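Long-range contacts in anopheles Plasmodium-responsive Leucine-rich repeat protein 1 (Anopheles gambiae, PDB 3OJA), which probably takes part in the mosquito immune response to Plasmodium and combines a leucine-rich repeat solenoid with long helices: residues B[26-31]-B[55-60]; B[221-226]-B[237-242]; B[31-36]-B[60-65]. All coordinates share one frame; numbering follows the deposited sequence.

Contact 1: B[26-31]-B[55-60]. With NAG (2-acetamido-2-deoxy-beta-D-glucopyranose), chain H.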
loop_
_atom_site.group_PDB
_atom_site.type_symbol
_atom_site.label_atom_id
_atom_site.label_comp_id
_atom_site.label_asym_id
_atom_site.label_seq_id
_atom_site.Cartn_x
_atom_site.Cartn_y
_atom_site.Cartn_z
ATOM N N ASP B 26 -50.151 -1.168 25.652
ATOM C CA ASP B 26 -51.371 -0.994 26.434
ATOM C C ASP B 26 -51.250 0.174 27.412
ATOM O O ASP B 26 -52.136 0.384 28.221
ATOM C CB ASP B 26 -51.749 -2.288 27.182
ATOM C CG ASP B 26 -50.769 -2.642 28.275
ATOM O OD1 ASP B 26 -49.939 -1.780 28.588
ATOM O OD2 ASP B 26 -50.824 -3.773 28.822
ATOM N N CYS B 27 -50.159 0.929 27.344
ATOM C CA CYS B 27 -50.038 2.150 28.135
ATOM C C CYS B 27 -49.136 3.213 27.458
ATOM O O CYS B 27 -47.984 2.973 27.203
ATOM C CB CYS B 27 -49.501 1.793 29.521
ATOM S SG CYS B 27 -49.306 3.225 30.587
ATOM N N VAL B 28 -49.642 4.393 27.177
ATOM C CA VAL B 28 -48.833 5.386 26.504
ATOM C C VAL B 28 -48.937 6.713 27.219
ATOM O O VAL B 28 -49.911 7.424 27.032
ATOM C CB VAL B 28 -49.325 5.621 25.053
ATOM C CG1 VAL B 28 -48.384 6.574 24.316
ATOM C CG2 VAL B 28 -49.458 4.317 24.321
ATOM N N PHE B 29 -47.964 7.063 28.044
ATOM C CA PHE B 29 -48.031 8.335 28.739
ATOM C C PHE B 29 -47.867 9.478 27.761
ATOM O O PHE B 29 -46.985 9.402 26.919
ATOM C CB PHE B 29 -46.930 8.407 29.754
ATOM C CG PHE B 29 -47.096 7.454 30.903
ATOM C CD1 PHE B 29 -48.030 7.702 31.893
ATOM C CD2 PHE B 29 -46.281 6.334 31.016
ATOM C CE1 PHE B 29 -48.154 6.848 32.951
ATOM C CE2 PHE B 29 -46.403 5.472 32.078
ATOM C CZ PHE B 29 -47.334 5.725 33.050
ATOM N N TYR B 30 -48.687 10.534 27.828
ATOM C CA TYR B 30 -48.509 11.646 26.876
ATOM C C TYR B 30 -47.959 12.907 27.533
ATOM O O TYR B 30 -47.991 13.058 28.731
ATOM C CB TYR B 30 -49.802 11.973 26.153
ATOM C CG TYR B 30 -50.141 11.103 24.954
ATOM C CD1 TYR B 30 -50.117 11.637 23.675
ATOM C CD2 TYR B 30 -50.546 9.771 25.102
ATOM C CE1 TYR B 30 -50.447 10.865 22.544
ATOM C CE2 TYR B 30 -50.878 8.972 23.988
ATOM C CZ TYR B 30 -50.825 9.530 22.696
ATOM O OH TYR B 30 -51.141 8.786 21.551
ATOM N N ASP B 31 -47.432 13.807 26.725
ATOM C CA ASP B 31 -46.936 15.124 27.170
ATOM C C ASP B 31 -46.331 15.224 28.599
ATOM O O ASP B 31 -46.499 16.227 29.297
ATOM C CB ASP B 31 -48.029 16.167 26.935
ATOM C CG ASP B 31 -48.884 15.851 25.679
ATOM O OD1 ASP B 31 -48.309 15.613 24.590
ATOM O OD2 ASP B 31 -50.139 15.850 25.778
ATOM N N ILE B 55 -47.098 -3.111 29.008
ATOM C CA ILE B 55 -46.349 -2.720 27.846
ATOM C C ILE B 55 -46.371 -1.194 27.684
ATOM O O ILE B 55 -47.147 -0.667 26.872
ATOM C CB ILE B 55 -46.930 -3.426 26.611
ATOM C CG1 ILE B 55 -46.533 -4.915 26.670
ATOM C CG2 ILE B 55 -46.468 -2.793 25.326
ATOM C CD1 ILE B 55 -47.079 -5.782 25.526
ATOM N N VAL B 56 -45.497 -0.515 28.446
ATOM C CA VAL B 56 -45.471 0.951 28.609
ATOM C C VAL B 56 -44.510 1.788 27.663
ATOM O O VAL B 56 -43.359 1.491 27.496
ATOM C CB VAL B 56 -45.064 1.238 30.078
ATOM C CG1 VAL B 56 -44.948 2.677 30.351
ATOM C CG2 VAL B 56 -46.065 0.642 31.007
ATOM N N THR B 57 -44.977 2.875 27.088
ATOM C CA THR B 57 -44.078 3.772 26.391
ATOM C C THR B 57 -44.490 5.257 26.631
ATOM O O THR B 57 -45.418 5.512 27.390
ATOM C CB THR B 57 -44.011 3.409 24.897
ATOM O OG1 THR B 57 -43.276 4.408 24.183
ATOM C CG2 THR B 57 -45.403 3.301 24.299
ATOM N N PHE B 58 -43.777 6.233 26.065
ATOM C CA PHE B 58 -44.162 7.632 26.225
ATOM C C PHE B 58 -44.248 8.259 24.871
ATOM O O PHE B 58 -43.627 7.767 23.940
ATOM C CB PHE B 58 -43.169 8.407 27.011
ATOM C CG PHE B 58 -43.068 8.007 28.434
ATOM C CD1 PHE B 58 -43.260 8.941 29.441
ATOM C CD2 PHE B 58 -42.717 6.714 28.786
ATOM C CE1 PHE B 58 -43.130 8.595 30.754
ATOM C CE2 PHE B 58 -42.583 6.357 30.126
ATOM C CZ PHE B 58 -42.790 7.312 31.109
ATOM N N LYS B 59 -45.034 9.325 24.760
ATOM C CA LYS B 59 -45.178 10.057 23.510
ATOM C C LYS B 59 -45.042 11.535 23.846
ATOM O O LYS B 59 -45.413 11.933 24.928
ATOM C CB LYS B 59 -46.521 9.736 22.851
ATOM C CG LYS B 59 -46.702 10.356 21.479
ATOM C CD LYS B 59 -47.963 9.843 20.716
ATOM C CE LYS B 59 -48.236 10.647 19.386
ATOM N NZ LYS B 59 -47.057 10.833 18.416
ATOM N N ASN B 60 -44.493 12.340 22.946
ATOM C CA ASN B 60 -44.271 13.771 23.204
ATOM C C ASN B 60 -43.761 14.118 24.621
ATOM O O ASN B 60 -44.226 15.071 25.254
ATOM C CB ASN B 60 -45.522 14.575 22.891
ATOM C CG ASN B 60 -45.210 16.001 22.521
ATOM O OD1 ASN B 60 -44.048 16.314 22.273
ATOM N ND2 ASN B 60 -46.229 16.897 22.523
HETATM C C1 NAG H . -45.679 18.253 22.541
HETATM C C2 NAG H . -46.281 18.748 21.241
HETATM C C3 NAG H . -45.689 20.114 20.888
HETATM C C4 NAG H . -46.393 21.003 21.936
HETATM C C5 NAG H . -45.822 20.600 23.305
HETATM C C6 NAG H . -46.427 21.509 24.412
HETATM C C7 NAG H . -47.408 17.203 19.791
HETATM C C8 NAG H . -47.315 16.541 18.406
HETATM N N2 NAG H . -46.220 17.721 20.208
HETATM O O3 NAG H . -45.919 20.407 19.509
HETATM O O4 NAG H . -46.408 22.418 21.738
HETATM O O5 NAG H . -46.024 19.179 23.581
HETATM O O6 NAG H . -47.881 21.488 24.448
HETATM O O7 NAG H . -48.486 17.289 20.489
#
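Lys-59 runs up beside the ring of Tyr-30, the two side chains pointing the same way from adjacent, parallel-running backbones. Its CB sits over the centre of one ring face, 4.1 Å from the centroid of the Tyr-30 ring, in a CH-pi contact, and also meets Val-28 CG1. CG then passes Tyr-30 CE1, and Lys-59 CD reaches the rim and comes 3.5 Å from Tyr-30 OH. CE lies just beyond, before a bend at chi4 (50°) carries NZ off toward a long, weak ion pair with Glu-543. Lys-59 CG lies anti to the backbone N (chi1 -175°), and the chain, extended as far as CE, keeps its methylenes along the ring.

Lys-59 N donates to Phe-29 O at 2.9 Å, and Thr-57 N to Cys-27 O at 3.0 Å. On the face bearing Cys-27, Val-56, Phe-29 and Phe-58, the two phenyl rings lie obliquely with planes 40° apart. Phe-29 CB lies over the Phe-58 ring, while Val-56 CG1 meets the Phe-29 ring edge. Phe-43, Phe-74 and Leu-70 extend this apolar layer, and Cys-27 ties it to Cys-18 by a disulfide. Asn-60 ND2 carries an N-acetylglucosamine and bonds weakly to Asp-31 OD1. The chemistry thus differs by face: this layer is wholly apolar and turned inward, whereas the Val-28 and Thr-57 face is mixed, and Tyr-30 and Lys-59 beside it offer apolar flanks with polar ends.

Contact 2: B[221-226]-B[237-242]. With NAG (2-acetamido-2-deoxy-beta-D-glucopyranose), chain G.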
loop_
_atom_site.group_PDB
_atom_site.type_symbol
_atom_site.label_atom_id
_atom_site.label_comp_id
_atom_site.label_asym_id
_atom_site.label_seq_id
_atom_site.Cartn_x
_atom_site.Cartn_y
_atom_site.Cartn_z
ATOM N N ASN B 221 -11.094 -2.656 13.647
ATOM C CA ASN B 221 -10.294 -2.530 14.851
ATOM C C ASN B 221 -8.788 -2.345 14.517
ATOM O O ASN B 221 -8.474 -1.779 13.498
ATOM C CB ASN B 221 -10.561 -3.704 15.815
ATOM C CG ASN B 221 -11.882 -3.523 16.607
ATOM O OD1 ASN B 221 -11.884 -2.972 17.695
ATOM N ND2 ASN B 221 -12.994 -3.964 16.031
ATOM N N SER B 222 -7.883 -2.766 15.394
ATOM C CA SER B 222 -6.536 -3.026 14.997
ATOM C C SER B 222 -6.107 -4.432 15.360
ATOM O O SER B 222 -5.077 -4.628 15.931
ATOM C CB SER B 222 -5.611 -2.107 15.734
ATOM O OG SER B 222 -6.159 -0.834 15.854
ATOM N N ILE B 223 -6.858 -5.440 15.016
ATOM C CA ILE B 223 -6.558 -6.767 15.522
ATOM C C ILE B 223 -5.329 -7.342 14.803
ATOM O O ILE B 223 -5.208 -7.212 13.582
ATOM C CB ILE B 223 -7.808 -7.661 15.345
ATOM C CG1 ILE B 223 -8.942 -7.116 16.177
ATOM C CG2 ILE B 223 -7.539 -9.011 15.728
ATOM C CD1 ILE B 223 -10.245 -7.704 15.849
ATOM N N ASN B 224 -4.405 -7.942 15.533
ATOM C CA ASN B 224 -3.328 -8.676 14.874
ATOM C C ASN B 224 -3.244 -10.065 15.399
ATOM O O ASN B 224 -2.448 -10.833 14.895
ATOM C CB ASN B 224 -1.901 -8.030 14.957
ATOM C CG ASN B 224 -1.525 -7.576 16.379
ATOM O OD1 ASN B 224 -2.020 -8.121 17.404
ATOM N ND2 ASN B 224 -0.674 -6.532 16.463
ATOM N N VAL B 225 -4.017 -10.389 16.423
ATOM C CA VAL B 225 -3.918 -11.703 17.026
ATOM C C VAL B 225 -5.315 -12.209 17.261
ATOM O O VAL B 225 -6.113 -11.509 17.855
ATOM C CB VAL B 225 -3.199 -11.648 18.380
ATOM C CG1 VAL B 225 -3.315 -12.984 19.051
ATOM C CG2 VAL B 225 -1.730 -11.246 18.218
ATOM N N VAL B 226 -5.631 -13.406 16.799
ATOM C CA VAL B 226 -6.912 -14.012 17.089
ATOM C C VAL B 226 -6.668 -15.261 17.959
ATOM O O VAL B 226 -5.735 -16.017 17.692
ATOM C CB VAL B 226 -7.594 -14.475 15.777
ATOM C CG1 VAL B 226 -8.960 -15.097 16.062
ATOM C CG2 VAL B 226 -7.637 -13.374 14.751
ATOM N N LEU B 237 -17.525 -14.402 9.576
ATOM C CA LEU B 237 -16.519 -13.712 10.357
ATOM C C LEU B 237 -16.081 -12.467 9.566
ATOM O O LEU B 237 -15.549 -12.570 8.472
ATOM C CB LEU B 237 -15.352 -14.654 10.643
ATOM C CG LEU B 237 -14.146 -14.067 11.377
ATOM C CD1 LEU B 237 -14.578 -13.531 12.724
ATOM C CD2 LEU B 237 -13.028 -15.161 11.522
ATOM N N LYS B 238 -16.374 -11.295 10.089
ATOM C CA LYS B 238 -16.011 -10.069 9.412
ATOM C C LYS B 238 -14.793 -9.459 10.129
ATOM O O LYS B 238 -14.904 -9.055 11.322
ATOM C CB LYS B 238 -17.180 -9.066 9.438
ATOM C CG LYS B 238 -18.539 -9.688 9.051
ATOM C CD LYS B 238 -18.621 -10.153 7.623
ATOM C CE LYS B 238 -19.407 -9.155 6.825
ATOM N NZ LYS B 238 -18.601 -8.843 5.632
ATOM N N LEU B 239 -13.649 -9.357 9.439
ATOM C CA LEU B 239 -12.455 -8.774 10.069
ATOM C C LEU B 239 -11.919 -7.708 9.125
ATOM O O LEU B 239 -10.760 -7.318 9.228
ATOM C CB LEU B 239 -11.386 -9.817 10.375
ATOM C CG LEU B 239 -11.641 -10.672 11.605
ATOM C CD1 LEU B 239 -10.813 -11.957 11.645
ATOM C CD2 LEU B 239 -11.424 -9.897 12.879
ATOM N N GLN B 240 -12.721 -7.248 8.175
ATOM C CA GLN B 240 -12.163 -6.262 7.298
ATOM C C GLN B 240 -11.677 -5.063 8.118
ATOM O O GLN B 240 -12.254 -4.745 9.146
ATOM C CB GLN B 240 -13.151 -5.846 6.214
ATOM C CG GLN B 240 -14.316 -5.028 6.714
ATOM C CD GLN B 240 -15.560 -5.866 7.091
ATOM O OE1 GLN B 240 -15.453 -7.049 7.393
ATOM N NE2 GLN B 240 -16.731 -5.215 7.124
ATOM N N HIS B 241 -10.634 -4.370 7.644
ATOM C CA HIS B 241 -10.139 -3.166 8.319
ATOM C C HIS B 241 -9.474 -3.466 9.703
ATOM O O HIS B 241 -9.939 -3.100 10.772
ATOM C CB HIS B 241 -11.227 -2.051 8.344
ATOM C CG HIS B 241 -11.451 -1.405 7.006
ATOM N ND1 HIS B 241 -10.651 -0.364 6.529
ATOM C CD2 HIS B 241 -12.360 -1.652 6.026
ATOM C CE1 HIS B 241 -11.070 -0.009 5.331
ATOM N NE2 HIS B 241 -12.111 -0.772 4.993
ATOM N N ASN B 242 -8.347 -4.143 9.636
ATOM C CA ASN B 242 -7.597 -4.502 10.821
ATOM C C ASN B 242 -6.071 -4.528 10.541
ATOM O O ASN B 242 -5.619 -4.014 9.512
ATOM C CB ASN B 242 -8.131 -5.840 11.390
ATOM C CG ASN B 242 -9.345 -5.636 12.351
ATOM O OD1 ASN B 242 -9.192 -5.179 13.509
ATOM N ND2 ASN B 242 -10.555 -5.998 11.868
HETATM C C1 NAG G . 0.191 -4.043 13.616
HETATM C C2 NAG G . 0.363 -2.775 14.404
HETATM C C3 NAG G . 1.804 -2.454 14.781
HETATM C C4 NAG G . 2.443 -3.662 15.438
HETATM C C5 NAG G . 2.170 -4.940 14.617
HETATM C C6 NAG G . 2.649 -6.172 15.371
HETATM C C7 NAG G . -0.922 -0.868 14.051
HETATM C C8 NAG G . -1.252 0.266 13.138
HETATM N N2 NAG G . -0.022 -1.710 13.549
HETATM O O3 NAG G . 1.946 -1.306 15.596
HETATM O O4 NAG G . 3.828 -3.372 15.585
HETATM O O5 NAG G . 0.791 -5.111 14.283
HETATM O O6 NAG G . 2.029 -6.276 16.644
HETATM O O7 NAG G . -1.434 -1.013 15.187
#
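The backbones of 221-226 and 237-242 come together at one place, with the CA atoms of Ser-222 and Asn-242 4.6 Å apart and Asn-221 N giving a weak bond to His-241 O. What joins them more firmly is the amide of Asn-242. Its OD1 accepts from Ile-223 N, 2.8 Å from Asn-242 OD1, along an almost straight N-H line (171°). The same oxygen takes a second, weak bond from Asn-221 N. Asn-242 ND2 turns back to its own segment and donates to Leu-239 O at 3.0 Å, with that oxygen close to the amide plane, and also reaches Ala-218 O. One planar group that offers an acceptor and a two-hydrogen donor can therefore bind backbone atoms of two successive turns, and it is held against rotation by doing so.

Ile-223 lies beside this amide: its CG1 is opposite the carbonyl carbon (chi1 -63°), which brings CG1 and CD1 alongside Asn-242 OD1. Ile-223 CD1 also meets Leu-239 CD2 at 3.9 Å, the two side chains crossing at about a right angle; Leu-207 touches both. These branched apolar residues fill the interior behind the polar ladder. On the outside, Asn-224 ND2 donates to O5 of an N-acetylglucosamine at 3.0 Å. Asn-221 repeats the role of Asn-242 one turn earlier, bonding through OD1 to Leu-204 N and through ND2 to Ala-218 O, and Asn-264 donates to Leu-239 O from the next turn; this is the asparagine ladder of a leucine-rich repeat solenoid.

Contact 3: B[31-36]-B[60-65]. With NAG (2-acetamido-2-deoxy-beta-D-glucopyranose), chain H.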
loop_
_atom_site.group_PDB
_atom_site.type_symbol
_atom_site.label_atom_id
_atom_site.label_comp_id
_atom_site.label_asym_id
_atom_site.label_seq_id
_atom_site.Cartn_x
_atom_site.Cartn_y
_atom_site.Cartn_z
ATOM N N ASP B 31 -47.432 13.807 26.725
ATOM C CA ASP B 31 -46.936 15.124 27.170
ATOM C C ASP B 31 -46.331 15.224 28.599
ATOM O O ASP B 31 -46.499 16.227 29.297
ATOM C CB ASP B 31 -48.029 16.167 26.935
ATOM C CG ASP B 31 -48.884 15.851 25.679
ATOM O OD1 ASP B 31 -48.309 15.613 24.590
ATOM O OD2 ASP B 31 -50.139 15.850 25.778
ATOM N N VAL B 32 -45.568 14.208 29.004
ATOM C CA VAL B 32 -44.788 14.240 30.262
ATOM C C VAL B 32 -43.452 14.975 30.104
ATOM O O VAL B 32 -42.683 14.656 29.189
ATOM C CB VAL B 32 -44.443 12.845 30.694
ATOM C CG1 VAL B 32 -43.758 12.870 32.027
ATOM C CG2 VAL B 32 -45.682 12.041 30.743
ATOM N N HIS B 33 -43.154 15.936 30.983
ATOM C CA HIS B 33 -41.883 16.658 30.908
ATOM C C HIS B 33 -41.281 16.874 32.267
ATOM O O HIS B 33 -41.775 17.665 33.023
ATOM C CB HIS B 33 -42.070 17.991 30.202
ATOM C CG HIS B 33 -42.567 17.849 28.799
ATOM N ND1 HIS B 33 -41.721 17.622 27.731
ATOM C CD2 HIS B 33 -43.822 17.872 28.290
ATOM C CE1 HIS B 33 -42.443 17.506 26.625
ATOM N NE2 HIS B 33 -43.722 17.646 26.932
ATOM N N ILE B 34 -40.214 16.150 32.569
ATOM C CA ILE B 34 -39.466 16.273 33.809
ATOM C C ILE B 34 -38.084 16.887 33.476
ATOM O O ILE B 34 -37.525 16.663 32.405
ATOM C CB ILE B 34 -39.313 14.880 34.431
ATOM C CG1 ILE B 34 -40.647 14.358 34.879
ATOM C CG2 ILE B 34 -38.411 14.869 35.642
ATOM C CD1 ILE B 34 -40.609 12.948 35.281
ATOM N N ASP B 35 -37.584 17.738 34.358
ATOM C CA ASP B 35 -36.261 18.298 34.204
ATOM C C ASP B 35 -35.534 18.166 35.536
ATOM O O ASP B 35 -35.927 17.348 36.364
ATOM C CB ASP B 35 -36.253 19.731 33.635
ATOM C CG ASP B 35 -37.121 20.688 34.400
ATOM O OD1 ASP B 35 -37.007 20.795 35.650
ATOM O OD2 ASP B 35 -37.905 21.375 33.721
ATOM N N MET B 36 -34.454 18.919 35.734
ATOM C CA MET B 36 -33.534 18.589 36.808
ATOM C C MET B 36 -33.983 19.280 38.069
ATOM O O MET B 36 -33.543 18.932 39.157
ATOM C CB MET B 36 -32.107 18.999 36.460
ATOM C CG MET B 36 -31.506 18.316 35.234
ATOM S SD MET B 36 -31.360 16.536 35.414
ATOM C CE MET B 36 -30.989 16.458 37.173
ATOM N N ASN B 60 -44.493 12.340 22.946
ATOM C CA ASN B 60 -44.271 13.771 23.204
ATOM C C ASN B 60 -43.761 14.118 24.621
ATOM O O ASN B 60 -44.226 15.071 25.254
ATOM C CB ASN B 60 -45.522 14.575 22.891
ATOM C CG ASN B 60 -45.210 16.001 22.521
ATOM O OD1 ASN B 60 -44.048 16.314 22.273
ATOM N ND2 ASN B 60 -46.229 16.897 22.523
ATOM N N SER B 61 -42.769 13.360 25.087
ATOM C CA SER B 61 -42.265 13.483 26.430
ATOM C C SER B 61 -40.760 13.586 26.467
ATOM O O SER B 61 -40.058 13.096 25.567
ATOM C CB SER B 61 -42.650 12.249 27.193
ATOM O OG SER B 61 -44.029 12.005 27.101
ATOM N N THR B 62 -40.255 14.197 27.534
ATOM C CA THR B 62 -38.832 14.360 27.710
ATOM C C THR B 62 -38.591 14.342 29.175
ATOM O O THR B 62 -39.067 15.176 29.903
ATOM C CB THR B 62 -38.280 15.699 27.165
ATOM O OG1 THR B 62 -38.480 16.719 28.150
ATOM C CG2 THR B 62 -38.921 16.088 25.874
ATOM N N MET B 63 -37.810 13.381 29.601
ATOM C CA MET B 63 -37.529 13.159 31.006
ATOM C C MET B 63 -36.024 13.221 31.275
ATOM O O MET B 63 -35.313 12.200 31.141
ATOM C CB MET B 63 -38.038 11.781 31.363
ATOM C CG MET B 63 -39.505 11.719 31.539
ATOM S SD MET B 63 -39.995 10.115 32.172
ATOM C CE MET B 63 -40.346 9.214 30.642
ATOM N N ARG B 64 -35.536 14.404 31.638
ATOM C CA ARG B 64 -34.112 14.582 31.918
ATOM C C ARG B 64 -33.663 13.566 32.948
ATOM O O ARG B 64 -32.557 13.109 32.877
ATOM C CB ARG B 64 -33.767 16.006 32.410
ATOM C CG ARG B 64 -34.014 17.133 31.405
ATOM C CD ARG B 64 -33.551 18.504 31.910
ATOM N NE ARG B 64 -32.345 18.840 31.177
ATOM C CZ ARG B 64 -32.299 19.538 30.040
ATOM N NH1 ARG B 64 -33.403 20.083 29.537
ATOM N NH2 ARG B 64 -31.118 19.690 29.416
ATOM N N LYS B 65 -34.495 13.224 33.914
ATOM C CA LYS B 65 -34.118 12.251 34.934
ATOM C C LYS B 65 -35.259 11.246 34.984
ATOM O O LYS B 65 -36.405 11.634 34.891
ATOM C CB LYS B 65 -33.935 12.958 36.267
ATOM C CG LYS B 65 -33.291 12.171 37.377
ATOM C CD LYS B 65 -32.925 13.147 38.514
ATOM C CE LYS B 65 -31.934 12.582 39.580
ATOM N NZ LYS B 65 -32.579 11.716 40.636
HETATM C C1 NAG H . -45.679 18.253 22.541
HETATM C C2 NAG H . -46.281 18.748 21.241
HETATM C C3 NAG H . -45.689 20.114 20.888
HETATM C C4 NAG H . -46.393 21.003 21.936
HETATM C C5 NAG H . -45.822 20.600 23.305
HETATM C C6 NAG H . -46.427 21.509 24.412
HETATM C C7 NAG H . -47.408 17.203 19.791
HETATM C C8 NAG H . -47.315 16.541 18.406
HETATM N N2 NAG H . -46.220 17.721 20.208
HETATM O O3 NAG H . -45.919 20.407 19.509
HETATM O O4 NAG H . -46.408 22.418 21.738
HETATM O O5 NAG H . -46.024 19.179 23.581
HETATM O O6 NAG H . -47.881 21.488 24.448
HETATM O O7 NAG H . -48.486 17.289 20.489
#
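Ser-61 OG is held between two backbone groups: it accepts Val-32 N at 3.3 Å and is hydrogen-bonded to Lys-59 O two residues earlier. A small hydroxyl suits this buried spot because it can accept from Val-32 N while also bonding Lys-59 O. Its chi1 of -53°, with OG beside the backbone N, turns the hydroxyl to Val-32. From here the two backbones proceed as a parallel pair: Thr-62 N donates to Val-32 O at 3.0 Å, Ile-34 N to Thr-62 O, and Arg-64 N to Ile-34 O.

The short strands 33-34 and 62-63 make a small two-stranded parallel sheet of their own, each following the strand that the same turn gives to the main parallel array, as expected for successive coils of a leucine-rich repeat solenoid. On its inner side Ile-34 CD1 meets Met-63 CG at 4.1 Å, and Val-32 packs on Phe-58, so branched and flexible apolar chains fill the interior together.

On the outer side His-33 and Thr-62 pair. Thr-62 OG1 lies at the imidazole edge, near the ring plane, in a weak hydrogen bond to ND1 of His-33 at 3.4 Å, and the Thr-62 methyl CG2 also approaches ND1. Farther on, the methylenes of Arg-64 are laid along Asp-35, and Met-36 SD meets Arg-64 CB at 3.9 Å, though lattice contacts may influence the positions of the exposed Met-36 and Arg-64 side chains. The guanidinium is taken by Glu-88 through NE in a salt bridge. Met-36 CE touches Lys-65 CD at 4.1 Å, crossing that chain at about a right angle, while Lys-65 NZ goes on to a salt bridge with Asp-91.

Contacts 1 and 3 are consecutive pieces of the same two turns: they share Asp-31 and Asn-60, their centres lie about 12 Å apart, and Phe-58 packs against Met-63 where they join. The N-acetylglucosamine on Asn-60 stands at this junction, with Glu-543 and Ile-547 of the long helix 503-579 beside it. Contact 2 belongs to a later part of the solenoid, its centre about 43 Å from that of contact 1 and about 42 Å from that of contact 3, with nearest atoms about 32 and 30 Å away. It adjoins a different glycan, near Arg-492. Strands of contacts 1 and 2 nevertheless belong to the same run of parallel strands.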